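Local coordinates for protein PA-I Galactophilic Lectin (Enterobacter cloacae, PDB 6YGQ) that probably binds galactose-type sugars through a bound calcium ion, as a PA-IL-like lectin domain that pairs with a second copy of itself, at residues Thr40-Thr51 with Lys103-Leu114. Residues are numbered along the deposited sequence; the frame is centred on the assembly and turned at random.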
# COMPACT_ATOMS: atom_id res chain seq x y z
N THR A 40 -16.45 10.58 0.12
CA THR A 40 -15.43 11.54 -0.28
C THR A 40 -16.02 12.80 -0.90
O THR A 40 -15.33 13.82 -0.96
CB THR A 40 -14.46 10.92 -1.29
OG1 THR A 40 -15.12 10.76 -2.56
CG2 THR A 40 -13.94 9.57 -0.81
N GLY A 41 -17.27 12.74 -1.36
CA GLY A 41 -17.85 13.87 -2.06
C GLY A 41 -17.32 14.10 -3.45
O GLY A 41 -17.73 15.07 -4.10
N VAL A 42 -16.43 13.24 -3.94
CA VAL A 42 -15.88 13.36 -5.28
C VAL A 42 -16.93 12.82 -6.26
O VAL A 42 -17.23 11.63 -6.25
CB VAL A 42 -14.55 12.61 -5.42
CG1 VAL A 42 -14.07 12.62 -6.87
CG2 VAL A 42 -13.51 13.23 -4.50
N ALA A 43 -17.48 13.70 -7.08
CA ALA A 43 -18.48 13.32 -8.08
C ALA A 43 -17.75 12.87 -9.34
O ALA A 43 -17.15 13.69 -10.04
CB ALA A 43 -19.42 14.49 -8.37
N LEU A 44 -17.81 11.58 -9.62
CA LEU A 44 -17.14 11.01 -10.78
C LEU A 44 -18.12 10.80 -11.93
O LEU A 44 -19.32 10.60 -11.72
CB LEU A 44 -16.49 9.67 -10.43
CG LEU A 44 -15.38 9.69 -9.38
CD1 LEU A 44 -15.06 8.27 -8.95
CD2 LEU A 44 -14.14 10.39 -9.92
N LYS A 45 -17.59 10.84 -13.14
CA LYS A 45 -18.34 10.48 -14.33
C LYS A 45 -17.63 9.33 -15.04
O LYS A 45 -16.40 9.24 -15.01
CB LYS A 45 -18.50 11.67 -15.28
CG LYS A 45 -19.48 12.73 -14.76
CD LYS A 45 -19.81 13.81 -15.79
CE LYS A 45 -20.12 13.26 -17.18
NZ LYS A 45 -20.34 14.35 -18.18
N ALA A 46 -18.42 8.45 -15.64
CA ALA A 46 -17.87 7.31 -16.35
C ALA A 46 -16.81 7.77 -17.34
O ALA A 46 -17.00 8.74 -18.07
CB ALA A 46 -18.99 6.55 -17.07
N GLY A 47 -15.68 7.06 -17.35
CA GLY A 47 -14.61 7.33 -18.27
C GLY A 47 -13.49 8.18 -17.71
O GLY A 47 -12.39 8.18 -18.29
N GLU A 48 -13.73 8.90 -16.63
CA GLU A 48 -12.65 9.61 -15.95
C GLU A 48 -11.64 8.59 -15.41
O GLU A 48 -11.98 7.45 -15.10
CB GLU A 48 -13.20 10.48 -14.82
CG GLU A 48 -14.08 11.63 -15.32
CD GLU A 48 -14.69 12.45 -14.19
OE1 GLU A 48 -14.71 11.97 -13.04
OE2 GLU A 48 -15.16 13.57 -14.47
N ILE A 49 -10.38 9.02 -15.31
CA ILE A 49 -9.31 8.17 -14.81
C ILE A 49 -8.83 8.75 -13.49
O ILE A 49 -8.45 9.93 -13.42
CB ILE A 49 -8.15 8.07 -15.81
CG1 ILE A 49 -8.66 7.57 -17.17
CG2 ILE A 49 -7.07 7.14 -15.28
CD1 ILE A 49 -7.60 7.54 -18.25
N ILE A 50 -8.83 7.93 -12.44
CA ILE A 50 -8.40 8.35 -11.12
C ILE A 50 -7.43 7.32 -10.55
O ILE A 50 -7.40 6.16 -10.97
CB ILE A 50 -9.58 8.57 -10.15
CG1 ILE A 50 -10.35 7.27 -9.91
CG2 ILE A 50 -10.51 9.65 -10.68
CD1 ILE A 50 -11.31 7.34 -8.73
N THR A 51 -6.65 7.76 -9.57
CA THR A 51 -5.73 6.90 -8.85
C THR A 51 -6.01 7.02 -7.36
O THR A 51 -6.12 8.14 -6.84
CB THR A 51 -4.27 7.25 -9.15
OG1 THR A 51 -3.95 6.85 -10.49
CG2 THR A 51 -3.33 6.57 -8.17
N LYS A 103 -5.05 1.66 -6.39
CA LYS A 103 -5.74 1.40 -7.65
C LYS A 103 -5.27 2.47 -8.63
O LYS A 103 -5.68 3.63 -8.53
CB LYS A 103 -7.25 1.43 -7.48
CG LYS A 103 -7.97 0.60 -8.52
CD LYS A 103 -9.47 0.66 -8.34
CE LYS A 103 -10.11 -0.70 -8.61
NZ LYS A 103 -9.85 -1.22 -9.98
N TYR A 104 -4.41 2.08 -9.56
CA TYR A 104 -3.66 3.02 -10.39
C TYR A 104 -4.34 3.18 -11.74
O TYR A 104 -4.61 2.20 -12.43
CB TYR A 104 -2.23 2.52 -10.55
CG TYR A 104 -1.31 3.43 -11.33
CD1 TYR A 104 -0.92 4.66 -10.82
CD2 TYR A 104 -0.82 3.05 -12.57
CE1 TYR A 104 -0.07 5.49 -11.53
CE2 TYR A 104 0.03 3.87 -13.29
CZ TYR A 104 0.40 5.09 -12.77
OH TYR A 104 1.25 5.91 -13.48
N ARG A 105 -4.60 4.44 -12.11
CA ARG A 105 -5.20 4.78 -13.40
C ARG A 105 -6.46 3.96 -13.66
O ARG A 105 -6.59 3.24 -14.65
CB ARG A 105 -4.18 4.60 -14.53
CG ARG A 105 -3.04 5.60 -14.48
CD ARG A 105 -2.18 5.54 -15.73
NE ARG A 105 -1.14 6.57 -15.68
CZ ARG A 105 -1.34 7.85 -16.00
NH1 ARG A 105 -2.53 8.26 -16.41
NH2 ARG A 105 -0.33 8.71 -15.91
N TRP A 106 -7.39 4.08 -12.72
CA TRP A 106 -8.66 3.37 -12.79
C TRP A 106 -9.61 4.14 -13.69
O TRP A 106 -9.94 5.30 -13.41
CB TRP A 106 -9.24 3.22 -11.39
CG TRP A 106 -10.56 2.50 -11.32
CD1 TRP A 106 -11.00 1.52 -12.15
CD2 TRP A 106 -11.59 2.70 -10.35
NE1 TRP A 106 -12.25 1.10 -11.77
CE2 TRP A 106 -12.63 1.81 -10.66
CE3 TRP A 106 -11.74 3.55 -9.25
CZ2 TRP A 106 -13.81 1.74 -9.91
CZ3 TRP A 106 -12.90 3.49 -8.51
CH2 TRP A 106 -13.92 2.59 -8.84
N SER A 107 -10.07 3.51 -14.76
CA SER A 107 -11.09 4.14 -15.59
C SER A 107 -12.44 3.92 -14.94
O SER A 107 -12.96 2.79 -14.92
CB SER A 107 -11.06 3.60 -17.02
OG SER A 107 -11.91 4.37 -17.85
N VAL A 108 -13.02 4.98 -14.40
CA VAL A 108 -14.23 4.90 -13.60
C VAL A 108 -15.35 4.30 -14.44
O VAL A 108 -15.61 4.79 -15.56
CB VAL A 108 -14.63 6.30 -13.07
CG1 VAL A 108 -15.92 6.22 -12.27
CG2 VAL A 108 -13.50 6.88 -12.22
N PRO A 109 -16.03 3.25 -13.97
CA PRO A 109 -17.01 2.57 -14.83
C PRO A 109 -18.40 3.17 -14.80
O PRO A 109 -19.21 2.89 -15.68
CB PRO A 109 -17.01 1.14 -14.29
CG PRO A 109 -16.69 1.30 -12.83
CD PRO A 109 -15.80 2.52 -12.71
N ALA A 110 -18.71 4.00 -13.80
CA ALA A 110 -20.06 4.54 -13.69
C ALA A 110 -20.04 5.91 -13.04
O ALA A 110 -19.09 6.28 -12.34
CB ALA A 110 -20.97 3.59 -12.89
N GLU A 111 -21.11 6.66 -13.28
CA GLU A 111 -21.26 7.99 -12.71
C GLU A 111 -21.80 7.89 -11.29
O GLU A 111 -22.73 7.12 -11.01
CB GLU A 111 -22.20 8.83 -13.57
CG GLU A 111 -22.40 10.26 -13.10
CD GLU A 111 -23.31 11.05 -14.02
OE1 GLU A 111 -24.49 10.69 -14.14
OE2 GLU A 111 -22.83 12.03 -14.64
N GLY A 112 -21.21 8.66 -10.39
CA GLY A 112 -21.65 8.66 -9.01
C GLY A 112 -20.61 9.31 -8.12
O GLY A 112 -19.54 9.73 -8.56
N THR A 113 -20.96 9.38 -6.83
CA THR A 113 -20.06 9.91 -5.82
C THR A 113 -19.27 8.78 -5.19
O THR A 113 -19.83 7.73 -4.85
CB THR A 113 -20.84 10.67 -4.75
OG1 THR A 113 -21.56 11.75 -5.36
CG2 THR A 113 -19.90 11.23 -3.69
N LEU A 114 -17.97 9.00 -5.03
CA LEU A 114 -17.06 7.97 -4.56
C LEU A 114 -17.13 7.84 -3.04
O LEU A 114 -16.96 8.82 -2.31
CB LEU A 114 -15.63 8.29 -4.98
CG LEU A 114 -14.52 7.39 -4.44
CD1 LEU A 114 -14.69 5.97 -4.96
CD2 LEU A 114 -13.14 7.94 -4.80
O HOH W 1 -11.28 6.02 -19.63
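V108 and L44 pack at one end of a beta-sandwich, where two chain crossovers, 44-49 and 107-112, run side by side between the sheets, far from the calcium ion. Both V108 methyls pack on L44: CG1 lies 4.0 Å from L44 CB and CG2 3.9 Å from L44 CD1, the side chains crossing at about a right angle. CG2 also meets I50 CG1, while L92 packs on V108. L44 CD1 also touches L114 CB at 4.0 Å. The I50 side chain runs alongside W106, with CD1 3.8 Å from CE3 of the indole; CG1 of I50 lies between backbone N and carbonyl carbon (chi1 63°), which brings CD1 to the ring. K103 CD lies over one indole face, toward its rim. Antiparallel backbone bonds join 42-44 to 112-114 and I50 to W106; between them G47 N, in the type II turn K45-E48, donates to V108 O, and V108 N returns a nearly straight bond to E48 O. Where the chain corners at R105, its N gives a 170° bond to T51 OG1, a hydroxyl also bonded to E139 of its own chain, whereas R105 NH2 makes a salt bridge to E139 of the second subunit. At the other end, L114 O is gripped twice by one residue: T40 N approaches nearly along the C=O axis, while T40 OG1, 2.7 Å from L114 O, donates from a tilted position and accepts from V42 N in an ST turn.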